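Extracellular subtilisin-like serine proteinase (Vibrio sp. PA-44, PDB 1S2N) probably hydrolyses internal peptide bonds of proteins as a secreted, calcium-binding serine endopeptidase of the subtilase (peptidase S8) family. Local coordinates at residues 35-40 / 72-77; 84-89 / 229-234; 152-157 / 221-226; 186-191 / 217-222; 250-255 / 271-276. All coordinates share one frame; numbering follows the deposited sequence.

In the fold
The chain is the subtilase catalytic part of a longer precursor, built on a seven-stranded parallel sheet. Interactions 1 and 3 put helix 70-79 and helix 219-236 against strands 32-37 and 150-154 of that sheet; their centres lie about 12 Å apart, and the two helices touch. Interaction 4, its centre about 7 Å from that of interaction 3, shares Met221 and Ala222 with it and meets the same bound sulfonyl group, so both line the probable active site. Interaction 2 uses the same long helix further along, about 21 Å from interaction 4 between centres. Interaction 5 closes last along the chain, about 15 and 26 Å between centres from interactions 2 and 1, linking helix 242-252 to the C-terminal tail.

Interaction 1: residues 35-40 / 72-77; sequences VIDTGV and THVAGT
Val35 turns CG1 anti to its backbone N (chi1 -174°), where it meets Val74, and leaves CG2 beside that N, where it faces Ala75. This is strand-on-helix packing in the alpha/beta subtilisin fold: strand 32-37 of the central parallel sheet packs against helix 70-79, with the short segment axes 8.9 Å apart and at 157°, nearly antiparallel. Val35 CG1 comes within 3.4 Å of Val74 CG2 as the two side chains pass alongside one another, pointing opposite ways. Ala75 CB receives two valines at equal range, Val35 CG2 and Val40 CG2 each being 4.0 Å away. Asp37, a predicted member of the charge relay system, brings OD2 to 3.7 Å from Val74 CG1, so a methyl group borders this carboxylate. Its other oxygen is held from the main chain: Thr38 N donates to the anti lone pair of Asp37 OD1 at 2.9 Å, which helps fix the rotation of the group close to His70. Past the strand end the chain comes near the start of the segment 72-77. There Thr72 OG1, hydrogen-bonded to Asp66 OD2 and Asn41 N, lies 3.6 Å from Val40 CA.

Interaction 2: residues 84-89 / 229-234; sequences GVAKNV and VAALYL
Val229 meets Val85 with one methyl and the flat ring of Tyr233 with the other: CG2 of Val229 stands 3.6 Å above one face of that ring, offset toward its rim. Tyr233 lies on the flank of the helix turned from the loop 84-89, where its OH bonds to Tyr270 O. The face of the helix toward the loop is purely aliphatic, and no hydrogen bond crosses.

Val85 and Leu232 carry most of the contact. The two methyl groups of Leu232 divide between neighbouring loop residues, CD2 reaching Val85 CG1 at 3.5 Å and CD1 reaching Ala86 CB at 3.4 Å. The side chains of Val85 and Leu232 stand roughly perpendicular. Val85 has CG1 anti to its backbone N (chi1 173°), which places this single methyl against both Leu232 and Val229, the CG1 atoms of the two valines being 4.0 Å apart. Three residues after Ala86, Val89 CG2 presses on Ala231 CB at 3.4 Å.

The loop also braces itself: Lys87 NZ donates to Gly84 O at 2.6 Å, 17° from the carbonyl plane, and binds Ser81 O as well. Leu8 and Ile11 of helix 6-11 also touch Val85. The loop leads from helix 70-79 into strand 90-95, completing the left-handed beta-alpha-beta crossover from strand 51-56 that marks the subtilisin fold, here covered by helix 219-236.

Interaction 3: residues 152-157 / 221-226; sequences MLAAGN and MATPHV. With PMS (phenylmethanesulfonic acid), chain F.
Thr223 is the first residue of 221-226 to touch the strand, where helix 219-236 lies against strand 150-154 of the parallel subtilisin sheet, the segment axes 7.4 Å apart and at 166°. With chi1 at -58°, its OG1 and CG2 fork over the strand backbone: CG2 rests 3.5 Å from Met152 CB, and OG1 lies 3.2 Å from Ala154 CA. That hydroxyl is hydrogen-bonded to Thr219 O one turn back, so it meets Ala154 without bonding to it. Pro224 follows, pointing away toward helix 70-79, and the helix kinks at its nitrogen, which makes no bond to the preceding turn. His225 folds back over that turn: ND1 donates to Met221 O at 2.8 Å, with the acceptor in the imidazole plane. Val226 ends the contact, its CG2 3.3 Å from Met152 SD, which the bent methionine chain carries obliquely across it.

At the strand end, Ala154 CB borders the phenyl ring of the bound phenylmethanesulfonyl group, 3.8 Å from its C5. Asn157 then sits where subtilases keep their oxyanion-hole asparagine. Thr219 OG1 holds its OD1, and Asn157 ND2 donates to the ligand O2S at 2.7 Å, almost straight at 174°.

Interaction 4: residues 186-191 / 217-222; sequences SSFSNW and SGTSMA. With PMS (phenylmethanesulfonic acid), chain F.
Phe188 and Gly218 carry this contact, which sets a turn beside the Gly-Thr-Ser-Met-Ala sequence at the start of helix 219-236, the nucleophile motif of the subtilases. The turn is type I, Ser186 to Ser189, closed by Ser189 N bonding to Ser186 O at 3.0 Å. With chi1 at 59°, Phe188 places CG between its backbone N and carbonyl carbon, which turns the ring back over the turn. Ser186 CB consequently sits 3.4 Å above one ring face, near the rim. The far end of the ring approaches the backbone of 217-219 obliquely: CZ is 3.3 Å from Gly218 N, CE1 is 3.4 Å from Gly218 CA, and CE2 is 3.8 Å from Ser217 CB.

Beside the ring, Thr219 directs its two branches differently. CG2 faces the turn, 3.7 Å from Ser189 OG, which itself donates to Asn190 O in the carbonyl plane. OG1 instead turns toward Asn157 and bonds to Gly156 N. Ser220, predicted as the charge-relay serine, is modified here: its OG is covalently bonded to the sulfur of the phenylmethanesulfonyl group. Its backbone N also donates to the ligand O2S, at 3.1 Å and 136°.

Interaction 5: residues 250-255 / 271-276; sequences NSRASE and SLADSG
Arg252 packs closely along the backbone of 272-274, whereas Ser251 and Gly276 meet at a more open margin. On the close side, the aliphatic part of the arginine runs past a carbonyl, its CD 3.2 Å from Asp274 O. Bends at chi2 and chi3 then turn the guanidinium so that one face lies against Ala273: CA of Ala273 is 3.5 Å above the plane, toward the rim, and its CB is 3.6 Å from Arg252 NH1. Ala273 is the centre of an inverse gamma turn, closed by a weak bond from Asp274 N to Leu272 O, and this tight bend presents its CA and CB to the flat group.

The other side is more exposed and includes a bridging water. Here Gly276 N donates to Ser251 O, at the end of helix 242-252, over 3.2 Å with an N-H...O angle of 174°. This is the one direct hydrogen bond across the contact. Further on, the water joins the segments, accepting from Glu255 N at 3.0 Å and donating to Gly276 O at 2.8 Å.

Chemically, the arginine's charge is met elsewhere, by a salt bridge from NH2 to Glu236 and a cation-pi contact with Tyr233. Across this contact Arg252 makes no hydrogen bond and meets the tail by packing of CD and its guanidinium face, while the tail after strand 267-268 is tied to the helix end through main-chain groups and solvent.

Interaction 1: residues 35-40 / 72-77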
# COMPACT_ATOMS: atom_id res chain seq x y z
N VAL A 35 6.41 -0.50 -6.50
CA VAL A 35 5.91 -1.69 -5.82
C VAL A 35 7.05 -2.68 -5.56
O VAL A 35 7.51 -3.37 -6.46
CB VAL A 35 4.82 -2.36 -6.66
CG1 VAL A 35 4.19 -3.53 -5.90
CG2 VAL A 35 3.77 -1.34 -7.06
N ILE A 36 7.49 -2.73 -4.30
CA ILE A 36 8.60 -3.58 -3.88
C ILE A 36 8.03 -4.91 -3.38
O ILE A 36 7.61 -5.01 -2.23
CB ILE A 36 9.42 -2.87 -2.78
CG1 ILE A 36 9.87 -1.49 -3.25
CG2 ILE A 36 10.62 -3.71 -2.37
CD1 ILE A 36 10.21 -0.55 -2.12
N ASP A 37 8.02 -5.91 -4.26
CA ASP A 37 7.28 -7.16 -4.04
C ASP A 37 7.81 -8.30 -4.95
O ASP A 37 9.00 -8.34 -5.27
CB ASP A 37 5.79 -6.89 -4.29
CG ASP A 37 4.89 -7.63 -3.32
OD1 ASP A 37 4.83 -8.87 -3.39
OD2 ASP A 37 4.20 -7.05 -2.46
N THR A 38 6.94 -9.21 -5.37
CA THR A 38 7.34 -10.33 -6.23
C THR A 38 7.45 -9.93 -7.71
O THR A 38 7.61 -10.80 -8.58
CB THR A 38 6.34 -11.51 -6.10
OG1 THR A 38 5.04 -11.11 -6.56
CG2 THR A 38 6.12 -11.91 -4.64
N GLY A 39 7.39 -8.63 -7.98
CA GLY A 39 7.30 -8.11 -9.33
C GLY A 39 5.88 -7.70 -9.68
O GLY A 39 4.99 -7.75 -8.83
N VAL A 40 5.67 -7.27 -10.92
CA VAL A 40 4.32 -6.99 -11.42
C VAL A 40 4.21 -7.32 -12.91
O VAL A 40 5.14 -7.11 -13.69
CB VAL A 40 3.83 -5.53 -11.06
CG1 VAL A 40 4.99 -4.58 -10.85
CG2 VAL A 40 2.86 -4.98 -12.10
N THR A 72 1.60 -8.26 -8.28
CA THR A 72 0.63 -7.82 -9.28
C THR A 72 -0.66 -7.39 -8.59
O THR A 72 -1.29 -6.41 -8.97
CB THR A 72 0.34 -8.94 -10.27
OG1 THR A 72 1.53 -9.25 -11.01
CG2 THR A 72 -0.67 -8.51 -11.33
N HIS A 73 -1.04 -8.16 -7.57
CA HIS A 73 -2.24 -7.92 -6.79
C HIS A 73 -2.16 -6.57 -6.07
O HIS A 73 -3.09 -5.77 -6.18
CB HIS A 73 -2.45 -9.06 -5.79
CG HIS A 73 -3.86 -9.26 -5.35
ND1 HIS A 73 -4.38 -8.69 -4.20
CD2 HIS A 73 -4.86 -10.01 -5.87
CE1 HIS A 73 -5.63 -9.06 -4.05
NE2 HIS A 73 -5.96 -9.86 -5.05
N VAL A 74 -1.05 -6.32 -5.37
CA VAL A 74 -0.90 -5.07 -4.62
C VAL A 74 -0.76 -3.90 -5.59
O VAL A 74 -1.23 -2.80 -5.30
CB VAL A 74 0.25 -5.06 -3.52
CG1 VAL A 74 0.60 -6.46 -3.03
CG2 VAL A 74 1.49 -4.32 -3.97
N ALA A 75 -0.14 -4.13 -6.74
CA ALA A 75 -0.02 -3.09 -7.77
C ALA A 75 -1.38 -2.77 -8.39
O ALA A 75 -1.62 -1.65 -8.81
CB ALA A 75 0.96 -3.51 -8.85
N GLY A 76 -2.26 -3.76 -8.43
CA GLY A 76 -3.60 -3.59 -8.96
C GLY A 76 -4.49 -2.81 -8.00
O GLY A 76 -5.39 -2.09 -8.43
N THR A 77 -4.23 -2.95 -6.70
CA THR A 77 -4.99 -2.25 -5.67
C THR A 77 -4.58 -0.78 -5.63
O THR A 77 -5.40 0.08 -5.32
CB THR A 77 -4.78 -2.92 -4.29
OG1 THR A 77 -5.42 -4.20 -4.26
CG2 THR A 77 -5.47 -2.14 -3.18

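Interaction 2: residues 84-89 / 229-234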
# COMPACT_ATOMS: atom_id res chain seq x y z
N GLY A 84 -8.66 -0.54 -8.50
CA GLY A 84 -7.60 0.28 -7.93
C GLY A 84 -8.07 1.63 -7.42
O GLY A 84 -9.14 2.12 -7.80
N VAL A 85 -7.24 2.22 -6.57
CA VAL A 85 -7.56 3.46 -5.86
C VAL A 85 -7.26 4.65 -6.76
O VAL A 85 -8.10 5.53 -6.96
CB VAL A 85 -6.73 3.56 -4.55
CG1 VAL A 85 -6.91 4.90 -3.88
CG2 VAL A 85 -7.12 2.44 -3.59
N ALA A 86 -6.06 4.64 -7.32
CA ALA A 86 -5.58 5.72 -8.16
C ALA A 86 -5.46 5.22 -9.60
O ALA A 86 -4.45 4.68 -10.01
CB ALA A 86 -4.25 6.21 -7.62
N LYS A 87 -6.52 5.46 -10.38
CA LYS A 87 -6.73 4.78 -11.67
C LYS A 87 -5.92 5.30 -12.87
O LYS A 87 -6.06 4.79 -13.98
CB LYS A 87 -8.23 4.79 -12.01
CG LYS A 87 -9.05 3.93 -11.05
CD LYS A 87 -10.55 4.20 -11.15
CE LYS A 87 -11.35 3.36 -10.14
NZ LYS A 87 -10.76 2.01 -9.89
N ASN A 88 -5.07 6.31 -12.66
CA ASN A 88 -4.09 6.75 -13.66
C ASN A 88 -2.67 6.95 -13.12
O ASN A 88 -1.86 7.66 -13.72
CB ASN A 88 -4.58 8.00 -14.37
CG ASN A 88 -5.35 7.68 -15.61
OD1 ASN A 88 -6.58 7.65 -15.59
ND2 ASN A 88 -4.63 7.40 -16.70
N VAL A 89 -2.37 6.30 -12.01
CA VAL A 89 -1.02 6.28 -11.46
C VAL A 89 -0.09 5.51 -12.38
O VAL A 89 -0.53 4.69 -13.19
CB VAL A 89 -1.02 5.66 -10.02
CG1 VAL A 89 0.32 5.11 -9.62
CG2 VAL A 89 -1.39 6.71 -9.03
N VAL A 229 -3.94 6.09 -1.98
CA VAL A 229 -4.42 7.41 -1.59
C VAL A 229 -3.25 8.37 -1.36
O VAL A 229 -3.41 9.57 -1.49
CB VAL A 229 -5.46 7.44 -0.40
CG1 VAL A 229 -6.08 6.08 -0.16
CG2 VAL A 229 -4.87 8.01 0.89
N ALA A 230 -2.07 7.83 -1.05
CA ALA A 230 -0.86 8.64 -1.07
C ALA A 230 -0.69 9.26 -2.46
O ALA A 230 -0.37 10.44 -2.57
CB ALA A 230 0.37 7.82 -0.68
N ALA A 231 -0.94 8.48 -3.50
CA ALA A 231 -0.83 8.97 -4.89
C ALA A 231 -1.93 9.97 -5.24
O ALA A 231 -1.71 10.88 -6.04
CB ALA A 231 -0.85 7.81 -5.88
N LEU A 232 -3.11 9.80 -4.64
CA LEU A 232 -4.20 10.77 -4.76
C LEU A 232 -3.78 12.08 -4.11
O LEU A 232 -4.00 13.16 -4.65
CB LEU A 232 -5.46 10.26 -4.05
CG LEU A 232 -6.50 9.44 -4.82
CD1 LEU A 232 -5.92 8.72 -6.03
CD2 LEU A 232 -7.17 8.44 -3.89
N TYR A 233 -3.16 11.96 -2.94
CA TYR A 233 -2.73 13.11 -2.16
C TYR A 233 -1.57 13.82 -2.86
O TYR A 233 -1.45 15.04 -2.78
CB TYR A 233 -2.29 12.67 -0.75
CG TYR A 233 -3.40 12.25 0.20
CD1 TYR A 233 -4.71 12.04 -0.24
CD2 TYR A 233 -3.12 12.05 1.55
CE1 TYR A 233 -5.71 11.66 0.66
CE2 TYR A 233 -4.11 11.66 2.44
CZ TYR A 233 -5.39 11.47 2.00
OH TYR A 233 -6.35 11.08 2.89
N LEU A 234 -0.75 13.04 -3.55
CA LEU A 234 0.46 13.54 -4.20
C LEU A 234 0.13 14.28 -5.49
O LEU A 234 0.82 15.23 -5.84
CB LEU A 234 1.45 12.38 -4.48
CG LEU A 234 2.78 12.22 -3.72
CD1 LEU A 234 3.02 13.21 -2.59
CD2 LEU A 234 2.95 10.79 -3.21

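Interaction 3: residues 152-157 / 221-226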
# COMPACT_ATOMS: atom_id res chain seq x y z
N MET A 152 4.92 3.07 2.35
CA MET A 152 3.83 2.33 2.97
C MET A 152 4.33 0.91 3.25
O MET A 152 4.92 0.28 2.38
CB MET A 152 2.62 2.27 2.05
CG MET A 152 2.21 3.61 1.43
SD MET A 152 1.78 4.87 2.62
CE MET A 152 3.06 6.04 2.42
N LEU A 153 4.07 0.43 4.46
CA LEU A 153 4.62 -0.84 4.96
C LEU A 153 3.54 -1.70 5.63
O LEU A 153 2.82 -1.23 6.51
CB LEU A 153 5.70 -0.56 6.01
CG LEU A 153 6.69 0.57 5.77
CD1 LEU A 153 7.50 0.83 7.03
CD2 LEU A 153 7.61 0.24 4.61
N ALA A 154 3.45 -2.97 5.24
CA ALA A 154 2.47 -3.88 5.84
C ALA A 154 2.83 -4.20 7.30
O ALA A 154 4.00 -4.39 7.63
CB ALA A 154 2.37 -5.15 5.03
N ALA A 155 1.82 -4.28 8.16
CA ALA A 155 2.03 -4.48 9.59
C ALA A 155 2.46 -5.90 9.94
O ALA A 155 3.19 -6.10 10.91
CB ALA A 155 0.76 -4.13 10.36
N GLY A 156 1.99 -6.89 9.17
CA GLY A 156 2.23 -8.30 9.44
C GLY A 156 0.92 -9.03 9.70
O GLY A 156 -0.09 -8.39 9.98
N ASN A 157 0.93 -10.36 9.62
CA ASN A 157 -0.29 -11.16 9.71
C ASN A 157 -0.27 -12.23 10.80
O ASN A 157 -0.87 -13.29 10.62
CB ASN A 157 -0.59 -11.83 8.36
CG ASN A 157 -0.49 -10.87 7.20
OD1 ASN A 157 -1.09 -9.80 7.21
ND2 ASN A 157 0.28 -11.24 6.20
N MET A 221 -2.65 -6.50 1.32
CA MET A 221 -3.74 -5.96 0.52
C MET A 221 -4.20 -4.61 1.08
O MET A 221 -4.74 -3.78 0.36
CB MET A 221 -4.92 -6.93 0.48
CG MET A 221 -4.69 -8.17 -0.37
SD MET A 221 -3.41 -9.27 0.24
CE MET A 221 -2.11 -8.92 -0.90
N ALA A 222 -4.00 -4.42 2.38
CA ALA A 222 -4.34 -3.17 3.05
C ALA A 222 -3.40 -2.03 2.66
O ALA A 222 -3.83 -0.90 2.45
CB ALA A 222 -4.33 -3.36 4.58
N THR A 223 -2.12 -2.35 2.58
CA THR A 223 -1.06 -1.37 2.36
C THR A 223 -1.19 -0.61 1.04
O THR A 223 -1.06 0.61 1.05
CB THR A 223 0.31 -2.07 2.46
OG1 THR A 223 0.44 -2.68 3.75
CG2 THR A 223 1.46 -1.06 2.41
N PRO A 224 -1.43 -1.30 -0.08
CA PRO A 224 -1.60 -0.63 -1.38
C PRO A 224 -2.82 0.27 -1.44
O PRO A 224 -2.83 1.17 -2.27
CB PRO A 224 -1.75 -1.79 -2.36
CG PRO A 224 -2.18 -2.95 -1.54
CD PRO A 224 -1.50 -2.76 -0.23
N HIS A 225 -3.83 0.01 -0.61
CA HIS A 225 -4.97 0.92 -0.50
C HIS A 225 -4.47 2.30 -0.08
O HIS A 225 -4.83 3.31 -0.70
CB HIS A 225 -6.00 0.40 0.52
CG HIS A 225 -7.01 -0.55 -0.06
ND1 HIS A 225 -6.82 -1.91 -0.11
CD2 HIS A 225 -8.24 -0.33 -0.58
CE1 HIS A 225 -7.88 -2.49 -0.65
NE2 HIS A 225 -8.76 -1.55 -0.94
N VAL A 226 -3.63 2.35 0.96
CA VAL A 226 -3.13 3.63 1.47
C VAL A 226 -2.01 4.22 0.59
O VAL A 226 -1.89 5.44 0.49
CB VAL A 226 -2.76 3.61 3.03
CG1 VAL A 226 -3.15 2.31 3.71
CG2 VAL A 226 -1.31 3.93 3.29
C PMS F . 2.72 -11.39 3.49
S PMS F . 1.37 -10.48 2.65
C1 PMS F . 3.32 -10.61 4.65
C2 PMS F . 3.89 -11.34 5.70
C3 PMS F . 4.46 -10.68 6.79
C4 PMS F . 4.47 -9.29 6.83
C5 PMS F . 3.91 -8.56 5.79
C6 PMS F . 3.34 -9.22 4.70
O2S PMS F . 0.46 -9.72 4.01
O1S PMS F . 0.24 -11.37 1.88

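Interaction 4: residues 186-191 / 217-222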
# COMPACT_ATOMS: atom_id res chain seq x y z
N SER A 186 -9.14 -7.22 10.92
CA SER A 186 -9.00 -8.58 10.41
C SER A 186 -8.32 -9.40 11.50
O SER A 186 -7.38 -8.91 12.14
CB SER A 186 -8.20 -8.60 9.11
OG SER A 186 -8.77 -7.74 8.14
N SER A 187 -8.80 -10.62 11.72
CA SER A 187 -8.36 -11.43 12.86
C SER A 187 -6.88 -11.81 12.82
O SER A 187 -6.31 -12.14 13.85
CB SER A 187 -9.21 -12.69 12.99
OG SER A 187 -9.10 -13.52 11.85
N PHE A 188 -6.29 -11.78 11.62
CA PHE A 188 -4.87 -12.06 11.41
C PHE A 188 -3.96 -10.83 11.59
O PHE A 188 -2.77 -10.97 11.83
CB PHE A 188 -4.65 -12.63 10.00
CG PHE A 188 -5.12 -11.72 8.88
CD1 PHE A 188 -4.39 -10.59 8.52
CD2 PHE A 188 -6.30 -12.00 8.19
CE1 PHE A 188 -4.82 -9.76 7.50
CE2 PHE A 188 -6.74 -11.16 7.16
CZ PHE A 188 -5.99 -10.04 6.82
N SER A 189 -4.51 -9.63 11.43
CA SER A 189 -3.70 -8.41 11.34
C SER A 189 -2.87 -8.11 12.60
O SER A 189 -3.33 -8.28 13.73
CB SER A 189 -4.59 -7.20 11.05
OG SER A 189 -3.82 -6.00 11.11
N ASN A 190 -1.65 -7.62 12.37
CA ASN A 190 -0.82 -7.14 13.45
C ASN A 190 -1.41 -5.84 13.98
O ASN A 190 -2.30 -5.24 13.35
CB ASN A 190 0.64 -6.95 13.00
CG ASN A 190 1.43 -8.26 12.98
OD1 ASN A 190 2.61 -8.28 12.62
ND2 ASN A 190 0.79 -9.35 13.38
N TRP A 191 -0.91 -5.42 15.14
CA TRP A 191 -1.48 -4.29 15.88
C TRP A 191 -0.43 -3.60 16.74
O TRP A 191 0.72 -4.04 16.80
CB TRP A 191 -2.61 -4.80 16.77
CG TRP A 191 -2.30 -6.09 17.45
CD1 TRP A 191 -2.71 -7.33 17.07
CD2 TRP A 191 -1.50 -6.27 18.63
NE1 TRP A 191 -2.23 -8.27 17.95
CE2 TRP A 191 -1.48 -7.65 18.91
CE3 TRP A 191 -0.81 -5.40 19.49
CZ2 TRP A 191 -0.79 -8.20 20.01
CZ3 TRP A 191 -0.12 -5.94 20.57
CH2 TRP A 191 -0.11 -7.33 20.83
N SER A 217 -6.45 -12.12 1.24
CA SER A 217 -6.45 -11.33 2.46
C SER A 217 -5.05 -11.22 3.07
O SER A 217 -4.24 -12.15 2.97
CB SER A 217 -7.39 -11.94 3.49
OG SER A 217 -8.62 -12.33 2.92
N GLY A 218 -4.81 -10.10 3.74
CA GLY A 218 -3.51 -9.79 4.32
C GLY A 218 -3.34 -8.29 4.49
O GLY A 218 -4.04 -7.50 3.85
N THR A 219 -2.41 -7.91 5.37
CA THR A 219 -2.00 -6.51 5.50
C THR A 219 -1.32 -6.04 4.22
O THR A 219 -1.16 -4.84 4.00
CB THR A 219 -1.05 -6.32 6.71
OG1 THR A 219 -0.04 -7.35 6.74
CG2 THR A 219 -1.79 -6.49 8.03
N SER A 220 -0.91 -6.99 3.39
CA SER A 220 -0.36 -6.72 2.07
C SER A 220 -1.37 -6.16 1.11
O SER A 220 -1.00 -5.47 0.16
CB SER A 220 0.19 -8.00 1.45
OG SER A 220 1.35 -8.43 2.14
N MET A 221 -2.65 -6.50 1.32
CA MET A 221 -3.74 -5.96 0.52
C MET A 221 -4.20 -4.61 1.08
O MET A 221 -4.74 -3.78 0.36
CB MET A 221 -4.92 -6.93 0.48
CG MET A 221 -4.69 -8.17 -0.37
SD MET A 221 -3.41 -9.27 0.24
CE MET A 221 -2.11 -8.92 -0.90
N ALA A 222 -4.00 -4.42 2.38
CA ALA A 222 -4.34 -3.17 3.05
C ALA A 222 -3.40 -2.03 2.66
O ALA A 222 -3.83 -0.90 2.45
CB ALA A 222 -4.33 -3.36 4.58
C PMS F . 2.72 -11.39 3.49
S PMS F . 1.37 -10.48 2.65
C1 PMS F . 3.32 -10.61 4.65
C2 PMS F . 3.89 -11.34 5.70
C3 PMS F . 4.46 -10.68 6.79
C4 PMS F . 4.47 -9.29 6.83
C5 PMS F . 3.91 -8.56 5.79
C6 PMS F . 3.34 -9.22 4.70
O2S PMS F . 0.46 -9.72 4.01
O1S PMS F . 0.24 -11.37 1.88

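Interaction 5: residues 250-255 / 271-276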
# COMPACT_ATOMS: atom_id res chain seq x y z
N ASN A 250 -3.14 10.89 8.41
CA ASN A 250 -3.58 10.79 9.80
C ASN A 250 -4.79 11.67 10.11
O ASN A 250 -5.73 11.23 10.77
CB ASN A 250 -2.43 11.14 10.75
CG ASN A 250 -1.64 9.94 11.18
OD1 ASN A 250 -0.56 9.68 10.67
ND2 ASN A 250 -2.17 9.19 12.14
N SER A 251 -4.75 12.91 9.62
CA SER A 251 -5.77 13.91 9.94
C SER A 251 -7.00 13.83 9.05
O SER A 251 -8.07 14.33 9.41
CB SER A 251 -5.18 15.32 9.85
OG SER A 251 -4.65 15.60 8.56
N ARG A 252 -6.86 13.22 7.88
CA ARG A 252 -8.01 12.98 7.00
C ARG A 252 -8.69 11.65 7.31
O ARG A 252 -9.80 11.42 6.85
CB ARG A 252 -7.58 12.99 5.53
CG ARG A 252 -6.94 14.29 5.07
CD ARG A 252 -7.63 14.96 3.91
NE ARG A 252 -6.95 14.67 2.66
CZ ARG A 252 -6.43 15.57 1.83
NH1 ARG A 252 -6.50 16.88 2.08
NH2 ARG A 252 -5.84 15.16 0.72
N ALA A 253 -8.02 10.77 8.07
CA ALA A 253 -8.55 9.43 8.36
C ALA A 253 -9.85 9.46 9.17
O ALA A 253 -10.05 10.35 9.99
CB ALA A 253 -7.51 8.58 9.09
N SER A 254 -10.71 8.48 8.92
CA SER A 254 -11.91 8.26 9.73
C SER A 254 -11.53 7.73 11.12
O SER A 254 -10.71 6.81 11.24
CB SER A 254 -12.87 7.28 9.04
OG SER A 254 -13.09 7.63 7.69
N GLU A 255 -12.13 8.30 12.16
CA GLU A 255 -11.73 8.02 13.53
C GLU A 255 -12.76 7.18 14.27
O GLU A 255 -13.96 7.34 14.08
CB GLU A 255 -11.51 9.32 14.29
CG GLU A 255 -10.26 10.07 13.84
CD GLU A 255 -10.05 11.39 14.58
OE1 GLU A 255 -8.88 11.72 14.87
OE2 GLU A 255 -11.05 12.10 14.84
N SER A 271 -9.96 8.62 1.59
CA SER A 271 -9.30 8.95 0.33
C SER A 271 -9.58 10.36 -0.18
O SER A 271 -8.95 10.80 -1.14
CB SER A 271 -9.72 7.92 -0.73
OG SER A 271 -11.04 8.17 -1.18
N LEU A 272 -10.52 11.07 0.45
CA LEU A 272 -10.97 12.37 -0.04
C LEU A 272 -10.44 13.47 0.87
O LEU A 272 -10.01 13.20 1.99
CB LEU A 272 -12.50 12.41 -0.10
CG LEU A 272 -13.11 11.62 -1.26
CD1 LEU A 272 -13.24 10.18 -0.92
CD2 LEU A 272 -14.48 12.16 -1.64
N ALA A 273 -10.46 14.70 0.35
CA ALA A 273 -10.03 15.87 1.11
C ALA A 273 -11.21 16.36 1.94
O ALA A 273 -12.06 17.13 1.48
CB ALA A 273 -9.50 16.94 0.18
N ASP A 274 -11.30 15.77 3.13
CA ASP A 274 -12.11 16.25 4.23
C ASP A 274 -11.26 16.01 5.47
O ASP A 274 -10.38 15.16 5.45
CB ASP A 274 -13.43 15.47 4.37
CG ASP A 274 -14.32 15.58 3.15
OD1 ASP A 274 -14.82 16.69 2.87
OD2 ASP A 274 -14.59 14.60 2.41
N SER A 275 -11.54 16.74 6.55
CA SER A 275 -10.76 16.61 7.78
C SER A 275 -11.65 16.20 8.97
O SER A 275 -12.81 16.61 9.06
CB SER A 275 -10.05 17.94 8.09
OG SER A 275 -8.84 17.73 8.80
N GLY A 276 -11.09 15.39 9.87
CA GLY A 276 -11.75 15.04 11.12
C GLY A 276 -12.82 13.99 10.90
O GLY A 276 -12.51 12.84 10.56
O HOH W 1 -13.88 10.52 11.30